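Local coordinates for glutathione S-transferase 1 (Ascaris suum, PDB 4Q5F), which conjugates reduced glutathione to a wide range of hydrophobic electrophiles and can also act as a glutathione peroxidase, at the interface of chains A and B. Sequence-based numbering; all coordinates share one arbitrary frame. Chains: chain A/B, Glutathione S-transferase 1.

Contact 1: the interface of chains A and B. Residues chain A 102-103, 105-106, 109, 147; chain B 60, 75.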
ATOM      1  N   SER A 102       3.872   4.374  -7.156  1.00 17.91           N
ATOM      2  CA  SER A 102       2.795   3.908  -8.020  1.00 22.55           C
ATOM      3  C   SER A 102       3.078   2.520  -8.577  1.00 21.17           C
ATOM      4  O   SER A 102       2.211   1.648  -8.545  1.00 21.65           O
ATOM      5  CB  SER A 102       2.570   4.892  -9.171  1.00 16.94           C
ATOM      6  OG  SER A 102       1.448   4.514  -9.949  1.00 20.30           O
ATOM      7  N   ILE A 103       4.283   2.313  -9.095  1.00 14.08           N
ATOM      8  CA  ILE A 103       4.618   1.026  -9.687  1.00 20.46           C
ATOM      9  C   ILE A 103       4.678  -0.047  -8.608  1.00 19.06           C
ATOM     10  O   ILE A 103       4.342  -1.204  -8.853  1.00 24.42           O
ATOM     11  CB  ILE A 103       5.956   1.065 -10.465  1.00 25.69           C
ATOM     12  CG1 ILE A 103       6.236  -0.290 -11.127  1.00 20.20           C
ATOM     13  CG2 ILE A 103       7.110   1.442  -9.546  1.00 10.32           C
ATOM     14  CD1 ILE A 103       5.153  -0.758 -12.089  1.00 15.61           C
ATOM     15  N   ASP A 105       2.876  -0.010  -5.817  1.00 18.51           N
ATOM     16  CA  ASP A 105       1.496  -0.274  -5.431  1.00 17.62           C
ATOM     17  C   ASP A 105       0.830  -1.204  -6.437  1.00 15.91           C
ATOM     18  O   ASP A 105      -0.006  -2.029  -6.068  1.00 19.33           O
ATOM     19  CB  ASP A 105       0.705   1.030  -5.318  1.00 19.99           C
ATOM     20  CG  ASP A 105       0.715   1.604  -3.912  1.00 29.35           C
ATOM     21  OD1 ASP A 105       1.473   1.109  -3.051  1.00 28.64           O
ATOM     22  OD2 ASP A 105      -0.041   2.567  -3.670  1.00 29.19           O
ATOM     23  N   GLN A 106       1.196  -1.069  -7.708  1.00 16.74           N
ATOM     24  CA  GLN A 106       0.687  -1.973  -8.730  1.00 18.78           C
ATOM     25  C   GLN A 106       1.261  -3.359  -8.489  1.00 19.60           C
ATOM     26  O   GLN A 106       0.596  -4.370  -8.712  1.00 22.85           O
ATOM     27  CB  GLN A 106       1.061  -1.492 -10.133  1.00 16.47           C
ATOM     28  CG  GLN A 106       0.506  -2.371 -11.245  1.00 17.45           C
ATOM     29  CD  GLN A 106      -1.010  -2.453 -11.220  1.00 18.88           C
ATOM     30  OE1 GLN A 106      -1.683  -1.521 -10.783  1.00 17.08           O
ATOM     31  NE2 GLN A 106      -1.552  -3.574 -11.680  1.00 19.04           N
ATOM     32  N   ASP A 109      -0.644  -5.084  -5.692  1.00 22.15           N
ATOM     33  CA  ASP A 109      -1.915  -5.606  -6.186  1.00 21.88           C
ATOM     34  C   ASP A 109      -1.708  -6.981  -6.812  1.00 25.36           C
ATOM     35  O   ASP A 109      -2.518  -7.889  -6.627  1.00 20.85           O
ATOM     36  CB  ASP A 109      -2.527  -4.655  -7.218  1.00 21.24           C
ATOM     37  CG  ASP A 109      -3.176  -3.436  -6.587  1.00 28.72           C
ATOM     38  OD1 ASP A 109      -3.383  -3.431  -5.354  1.00 30.69           O
ATOM     39  OD2 ASP A 109      -3.495  -2.485  -7.334  1.00 25.78           O
ATOM     40  N   LEU A 147       1.674  -5.266 -17.427  1.00 29.47           N
ATOM     41  CA  LEU A 147       1.537  -3.932 -16.850  1.00 27.85           C
ATOM     42  C   LEU A 147       2.874  -3.451 -16.294  1.00 27.25           C
ATOM     43  O   LEU A 147       3.253  -2.296 -16.483  1.00 31.93           O
ATOM     44  CB  LEU A 147       0.485  -3.930 -15.740  1.00 30.19           C
ATOM     45  CG  LEU A 147      -0.899  -4.454 -16.123  1.00 28.68           C
ATOM     46  CD1 LEU A 147      -1.784  -4.561 -14.891  1.00 25.92           C
ATOM     47  CD2 LEU A 147      -1.551  -3.571 -17.176  1.00 31.99           C
TER
ATOM     48  N   PHE B  60      -2.439   1.264 -15.645  1.00 19.36           N
ATOM     49  CA  PHE B  60      -2.701  -0.074 -15.118  1.00 24.92           C
ATOM     50  C   PHE B  60      -4.122  -0.559 -15.404  1.00 21.62           C
ATOM     51  O   PHE B  60      -4.549  -1.585 -14.874  1.00 23.09           O
ATOM     52  CB  PHE B  60      -2.450  -0.090 -13.609  1.00 18.60           C
ATOM     53  CG  PHE B  60      -1.085   0.400 -13.218  1.00 15.61           C
ATOM     54  CD1 PHE B  60       0.038  -0.018 -13.909  1.00 23.53           C
ATOM     55  CD2 PHE B  60      -0.926   1.288 -12.167  1.00 15.06           C
ATOM     56  CE1 PHE B  60       1.295   0.433 -13.556  1.00 20.27           C
ATOM     57  CE2 PHE B  60       0.329   1.744 -11.811  1.00 17.31           C
ATOM     58  CZ  PHE B  60       1.439   1.315 -12.505  1.00 24.40           C
ATOM     59  N   GLN B  75      -2.647   4.786  -9.098  1.00 18.95           N
ATOM     60  CA  GLN B  75      -2.622   4.221  -7.744  1.00 17.29           C
ATOM     61  C   GLN B  75      -2.968   5.252  -6.663  1.00 18.91           C
ATOM     62  O   GLN B  75      -2.206   6.182  -6.394  1.00 19.60           O
ATOM     63  CB  GLN B  75      -1.289   3.523  -7.454  1.00 15.80           C
ATOM     64  CG  GLN B  75      -1.091   2.247  -8.266  1.00 18.46           C
ATOM     65  CD  GLN B  75      -1.911   1.084  -7.737  1.00 17.97           C
ATOM     66  OE1 GLN B  75      -2.549   1.186  -6.690  1.00 17.49           O
ATOM     67  NE2 GLN B  75      -1.896  -0.029  -8.461  1.00 18.45           N
TER
HETATM   68  O   HOH W   1      -2.476   2.741  -4.184  1.00 17.91           O
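B:Phe60 and B:Gln75 reach out of loops, B:Gln75 with a positive phi (70°), and meet A:Ser102, A:Asp105, A:Gln106 and A:Asp109 on helix 94-114 of chain A. A:Gln106 lies in the middle. Its CG points away from the backbone N (chi1 -178°) and the chain then bends at chi2, which lays CG over the centre of the B:Phe60 ring, 3.6 Å from the centroid, as a CH-pi contact. The amide continues past the ring toward B:Phe60 CG and CB, its plane only modestly turned from the ring and OE1 lying over that end. B:Gln75 comes in at about a right angle to A:Gln106, and its amide nitrogen NE2 serves two acceptors. It donates to A:Gln106 OE1 at 2.8 Å, a bent bond, and to the carboxylate oxygen A:Asp109 OD2 at 3.1 Å, nearly straight (175° at H). The second bond meets the carboxylate from above its plane. Together they probably set which way the amide of B:Gln75 faces, with OE1 turned to a water that also touches A:Asp105 OD2. Alongside, the methylene A:Asp105 CB packs on B:Gln75 CD at 3.6 Å. Here the N-terminal domain of one subunit, at its glutathione-binding residue B:Gln75, rests on the first long helix of the other subunit's C-terminal domain.

Contact 2: the interface of chains A and B. Residues chain A 60, 62, 75; chain B 102-103, 105-106, 109.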
ATOM      1  N   PHE A  60       1.088  -3.173  15.500  1.00 28.48           N
ATOM      2  CA  PHE A  60      -0.047  -3.836  14.854  1.00 18.74           C
ATOM      3  C   PHE A  60      -0.031  -5.353  15.039  1.00 22.64           C
ATOM      4  O   PHE A  60      -0.825  -6.065  14.423  1.00 16.98           O
ATOM      5  CB  PHE A  60      -0.065  -3.514  13.358  1.00 20.99           C
ATOM      6  CG  PHE A  60      -0.033  -2.042  13.050  1.00 16.96           C
ATOM      7  CD1 PHE A  60      -0.897  -1.165  13.686  1.00 19.52           C
ATOM      8  CD2 PHE A  60       0.867  -1.537  12.127  1.00 20.44           C
ATOM      9  CE1 PHE A  60      -0.867   0.188  13.399  1.00 18.66           C
ATOM     10  CE2 PHE A  60       0.903  -0.187  11.837  1.00 16.35           C
ATOM     11  CZ  PHE A  60       0.036   0.677  12.473  1.00 20.09           C
ATOM     12  N   GLN A  62       2.451  -7.413  14.276  1.00 14.93           N
ATOM     13  CA  GLN A  62       3.118  -8.069  13.154  1.00 18.34           C
ATOM     14  C   GLN A  62       4.526  -7.535  12.886  1.00 21.08           C
ATOM     15  O   GLN A  62       4.887  -6.445  13.323  1.00 19.06           O
ATOM     16  CB  GLN A  62       2.278  -7.939  11.878  1.00 18.10           C
ATOM     17  CG  GLN A  62       0.952  -8.685  11.910  1.00 17.40           C
ATOM     18  CD  GLN A  62       0.288  -8.759  10.550  1.00 19.25           C
ATOM     19  OE1 GLN A  62       0.068  -7.740   9.895  1.00 21.31           O
ATOM     20  NE2 GLN A  62      -0.030  -9.973  10.117  1.00 19.83           N
ATOM     21  N   GLN A  75       4.985  -1.741   9.313  1.00 18.57           N
ATOM     22  CA  GLN A  75       4.518  -1.819   7.922  1.00 16.32           C
ATOM     23  C   GLN A  75       5.657  -1.756   6.907  1.00 15.80           C
ATOM     24  O   GLN A  75       6.314  -0.727   6.749  1.00 18.55           O
ATOM     25  CB  GLN A  75       3.452  -0.757   7.624  1.00 19.51           C
ATOM     26  CG  GLN A  75       2.142  -0.986   8.360  1.00 14.84           C
ATOM     27  CD  GLN A  75       1.334  -2.125   7.771  1.00 20.21           C
ATOM     28  OE1 GLN A  75       1.677  -2.667   6.720  1.00 20.85           O
ATOM     29  NE2 GLN A  75       0.251  -2.494   8.447  1.00 21.53           N
TER
ATOM     30  N   SER B 102       2.526   4.413   7.745  1.00 19.15           N
ATOM     31  CA  SER B 102       2.383   3.174   8.495  1.00 13.76           C
ATOM     32  C   SER B 102       0.931   2.918   8.881  1.00 16.40           C
ATOM     33  O   SER B 102       0.405   1.831   8.653  1.00 17.18           O
ATOM     34  CB  SER B 102       3.256   3.211   9.750  1.00 16.68           C
ATOM     35  OG  SER B 102       3.308   1.938  10.371  1.00 22.32           O
ATOM     36  N   ILE B 103       0.277   3.920   9.459  1.00 16.48           N
ATOM     37  CA  ILE B 103      -1.091   3.735   9.927  1.00 21.58           C
ATOM     38  C   ILE B 103      -2.059   3.540   8.761  1.00 19.14           C
ATOM     39  O   ILE B 103      -3.046   2.818   8.886  1.00 14.86           O
ATOM     40  CB  ILE B 103      -1.563   4.913  10.818  1.00 19.52           C
ATOM     41  CG1 ILE B 103      -2.956   4.635  11.396  1.00 20.00           C
ATOM     42  CG2 ILE B 103      -1.564   6.219  10.040  1.00 17.18           C
ATOM     43  CD1 ILE B 103      -3.030   3.412  12.297  1.00 19.26           C
ATOM     44  N   ASP B 105      -1.289   2.100   5.869  1.00 17.66           N
ATOM     45  CA  ASP B 105      -1.054   0.748   5.373  1.00 19.31           C
ATOM     46  C   ASP B 105      -1.813  -0.275   6.216  1.00 18.51           C
ATOM     47  O   ASP B 105      -2.298  -1.281   5.698  1.00 17.13           O
ATOM     48  CB  ASP B 105       0.440   0.411   5.379  1.00 17.26           C
ATOM     49  CG  ASP B 105       1.170   0.940   4.155  1.00 25.87           C
ATOM     50  OD1 ASP B 105       0.515   1.490   3.243  1.00 21.97           O
ATOM     51  OD2 ASP B 105       2.409   0.791   4.100  1.00 27.36           O
ATOM     52  N   GLN B 106      -1.908  -0.023   7.517  1.00 12.51           N
ATOM     53  CA  GLN B 106      -2.657  -0.911   8.397  1.00 17.26           C
ATOM     54  C   GLN B 106      -4.145  -0.787   8.092  1.00 19.10           C
ATOM     55  O   GLN B 106      -4.878  -1.778   8.094  1.00 17.86           O
ATOM     56  CB  GLN B 106      -2.393  -0.586   9.869  1.00 19.68           C
ATOM     57  CG  GLN B 106      -3.086  -1.534  10.842  1.00 15.83           C
ATOM     58  CD  GLN B 106      -2.643  -2.976  10.669  1.00 18.48           C
ATOM     59  OE1 GLN B 106      -1.522  -3.246  10.242  1.00 24.57           O
ATOM     60  NE2 GLN B 106      -3.528  -3.912  10.997  1.00 17.10           N
ATOM     61  N   ASP B 109      -4.735  -2.812   5.094  1.00 12.47           N
ATOM     62  CA  ASP B 109      -4.866  -4.234   5.409  1.00 14.75           C
ATOM     63  C   ASP B 109      -6.286  -4.541   5.869  1.00 20.91           C
ATOM     64  O   ASP B 109      -6.879  -5.540   5.469  1.00 19.70           O
ATOM     65  CB  ASP B 109      -3.883  -4.651   6.507  1.00 14.83           C
ATOM     66  CG  ASP B 109      -2.453  -4.763   6.011  1.00 22.72           C
ATOM     67  OD1 ASP B 109      -2.241  -4.787   4.779  1.00 29.76           O
ATOM     68  OD2 ASP B 109      -1.540  -4.842   6.860  1.00 20.75           O
TER
HETATM   69  O   HOH W   2       0.424  -5.266  10.019  1.00 17.07           O
HETATM   70  O   HOH W   3       3.202  -2.067   3.980  1.00 20.53           O
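A:Gln75, B:Gln106 and A:Phe60 bury the most surface here, with 50, 47 and 40 Å² hidden by the partner chain. B:Gln106 passes between the two chain A residues. Its CG, opposite the backbone N (chi1 -177°) with a bend at chi2, sits above one face of the A:Phe60 ring, 3.7 Å from the centroid and shifted toward the rim. The amide runs on toward the CB end of the phenylalanine, in the opposite direction to it, the planes 23° apart. At the far end of that ring A:Phe60 CE1 touches the methyl B:Ile103 CD1 at 4.0 Å, while A:Phe60 CE2 faces the hydroxyl of B:Ser102. A:Gln75 crosses B:Gln106 at about a right angle. Its amide nitrogen NE2 lies close to B:Gln106 OE1, but the N-H points away and no hydrogen bond is made as modelled. The same nitrogen reaches the carboxylate B:Asp109 OD2 at 3.4 Å, a weak bond though fairly straight. The side chain of A:Gln75 runs antiparallel to that of B:Asp105, its amide carbon CD against the methylene CB, and a water joins A:Gln75 OE1 to the carboxylate of B:Asp105. A:Gln62 and A:Gln75 belong to the glutathione site, so the subunit contact adjoins the active site. A second water bridges the amide oxygens of A:Gln62 and B:Gln106, 2.8 Å from B:Gln106 OE1.

Contact 3: the interface of chains A and B. Residues chain A 85, 97; chain B 85, 97.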
ATOM      1  N   ARG A  85      14.143   6.992   1.011  1.00 20.81           N
ATOM      2  CA  ARG A  85      14.272   8.444   1.038  1.00 27.65           C
ATOM      3  C   ARG A  85      15.509   8.885   1.817  1.00 29.10           C
ATOM      4  O   ARG A  85      16.131   9.892   1.481  1.00 33.61           O
ATOM      5  CB  ARG A  85      13.019   9.082   1.642  1.00 27.11           C
ATOM      6  CG  ARG A  85      11.932   9.392   0.620  1.00 30.89           C
ATOM      7  CD  ARG A  85      10.653   9.894   1.272  1.00 41.75           C
ATOM      8  NE  ARG A  85      10.903  10.880   2.321  1.00 48.18           N
ATOM      9  CZ  ARG A  85       9.949  11.523   2.986  1.00 50.73           C
ATOM     10  NH1 ARG A  85       8.671  11.295   2.711  1.00 44.84           N
ATOM     11  NH2 ARG A  85      10.272  12.399   3.927  1.00 44.96           N
ATOM     12  N   GLU A  97       9.303  10.264  -7.104  1.00 18.41           N
ATOM     13  CA  GLU A  97       9.041   9.526  -5.878  1.00 21.90           C
ATOM     14  C   GLU A  97       7.639   8.928  -5.896  1.00 26.41           C
ATOM     15  O   GLU A  97       7.441   7.770  -5.524  1.00 18.34           O
ATOM     16  CB  GLU A  97       9.203  10.431  -4.656  1.00 25.25           C
ATOM     17  CG  GLU A  97      10.643  10.791  -4.333  1.00 33.79           C
ATOM     18  CD  GLU A  97      10.751  11.706  -3.127  1.00 42.32           C
ATOM     19  OE1 GLU A  97      10.651  11.203  -1.987  1.00 35.37           O
ATOM     20  OE2 GLU A  97      10.928  12.928  -3.319  1.00 40.91           O
TER
ATOM     21  N   ARG B  85       2.014  15.543   0.621  1.00 20.56           N
ATOM     22  CA  ARG B  85       3.325  16.166   0.746  1.00 18.36           C
ATOM     23  C   ARG B  85       3.351  17.540   0.088  1.00 25.94           C
ATOM     24  O   ARG B  85       3.965  18.472   0.608  1.00 34.82           O
ATOM     25  CB  ARG B  85       4.394  15.259   0.138  1.00 17.29           C
ATOM     26  CG  ARG B  85       4.716  14.064   1.013  1.00 24.27           C
ATOM     27  CD  ARG B  85       5.349  12.921   0.243  1.00 33.88           C
ATOM     28  NE  ARG B  85       6.729  13.205  -0.142  1.00 46.36           N
ATOM     29  CZ  ARG B  85       7.685  12.285  -0.255  1.00 55.11           C
ATOM     30  NH1 ARG B  85       7.427  11.005  -0.005  1.00 39.20           N
ATOM     31  NH2 ARG B  85       8.911  12.645  -0.614  1.00 45.61           N
ATOM     32  N   GLU B  97       6.217  11.375   8.562  1.00 25.85           N
ATOM     33  CA  GLU B  97       5.690  10.990   7.257  1.00 23.22           C
ATOM     34  C   GLU B  97       5.590   9.475   7.149  1.00 24.97           C
ATOM     35  O   GLU B  97       4.646   8.943   6.565  1.00 20.69           O
ATOM     36  CB  GLU B  97       6.576  11.523   6.130  1.00 20.95           C
ATOM     37  CG  GLU B  97       6.533  13.032   5.945  1.00 34.22           C
ATOM     38  CD  GLU B  97       6.859  13.453   4.520  1.00 39.87           C
ATOM     39  OE1 GLU B  97       6.242  12.907   3.580  1.00 53.13           O
ATOM     40  OE2 GLU B  97       7.738  14.322   4.338  1.00 37.79           O
TER
HETATM   41  O   HOH W   4       9.314   8.942  -1.461  1.00 18.98           O
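A:Arg85 and B:Arg85 approach from opposite directions near the two-fold axis, where A:Arg85 reaches B:Glu97 and B:Arg85 reaches A:Glu97. The guanidinium planes are turned 56° apart, so they do not lie flat together. Instead A:Arg85 NH1 stands over one face of the B:Arg85 guanidinium, off toward its rim. A:Arg85 crosses B:Glu97 at about a right angle and offers its edge: the carboxylate carbon of B:Glu97 lies in the guanidinium plane. A:Arg85 NH1 donates to B:Glu97 OE1 at 3.0 Å in a salt bridge, reaching that oxygen from above the carboxylate plane, while NH2 makes a weak bond to the second oxygen, OE2. The opposite pair is crossed but gripped differently. B:Arg85 NH2 meets A:Glu97 OE1 at 2.6 Å, again above the carboxylate plane, and the glutamate oxygen is tilted from the guanidinium plane. A water that touches A:Glu97 OE1 also lies 3.2 Å from B:Arg85 NH1, giving this pair a second link. Both arginine chains bend at chi3 (44° in A:Arg85, 73° in B:Arg85), which helps turn each guanidinium toward the partner glutamate. On its own side B:Arg85 NE sits 3.8 Å from B:Glu97 OE1. The two carboxylates probably balance the paired arginine charges. The exchanged salt bridges tie helix 76-86 of each subunit to helix 94-114 of the other and should help hold the deposited dimer together.

Contact 1 and contact 2 are twins with the chains exchanged, alike in packing though not identical in hydrogen bonding, their C-alpha centres about 19 Å apart. Contact 3 lies about 17 Å from both and holds both halves of its own exchange. Helix 94-114 takes part in all three: residue 97 lies near its start in contact 3, and residues 102 to 109 follow in contacts 1 and 2. Gln75 immediately precedes helix 76-86, which carries Arg85. Helix 94-114 presents a charged group near the axis and a glutamine further out, where it meets Phe60 and Gln75 from loops, placing the glutathione sites next to the subunit interface of a GST dimer.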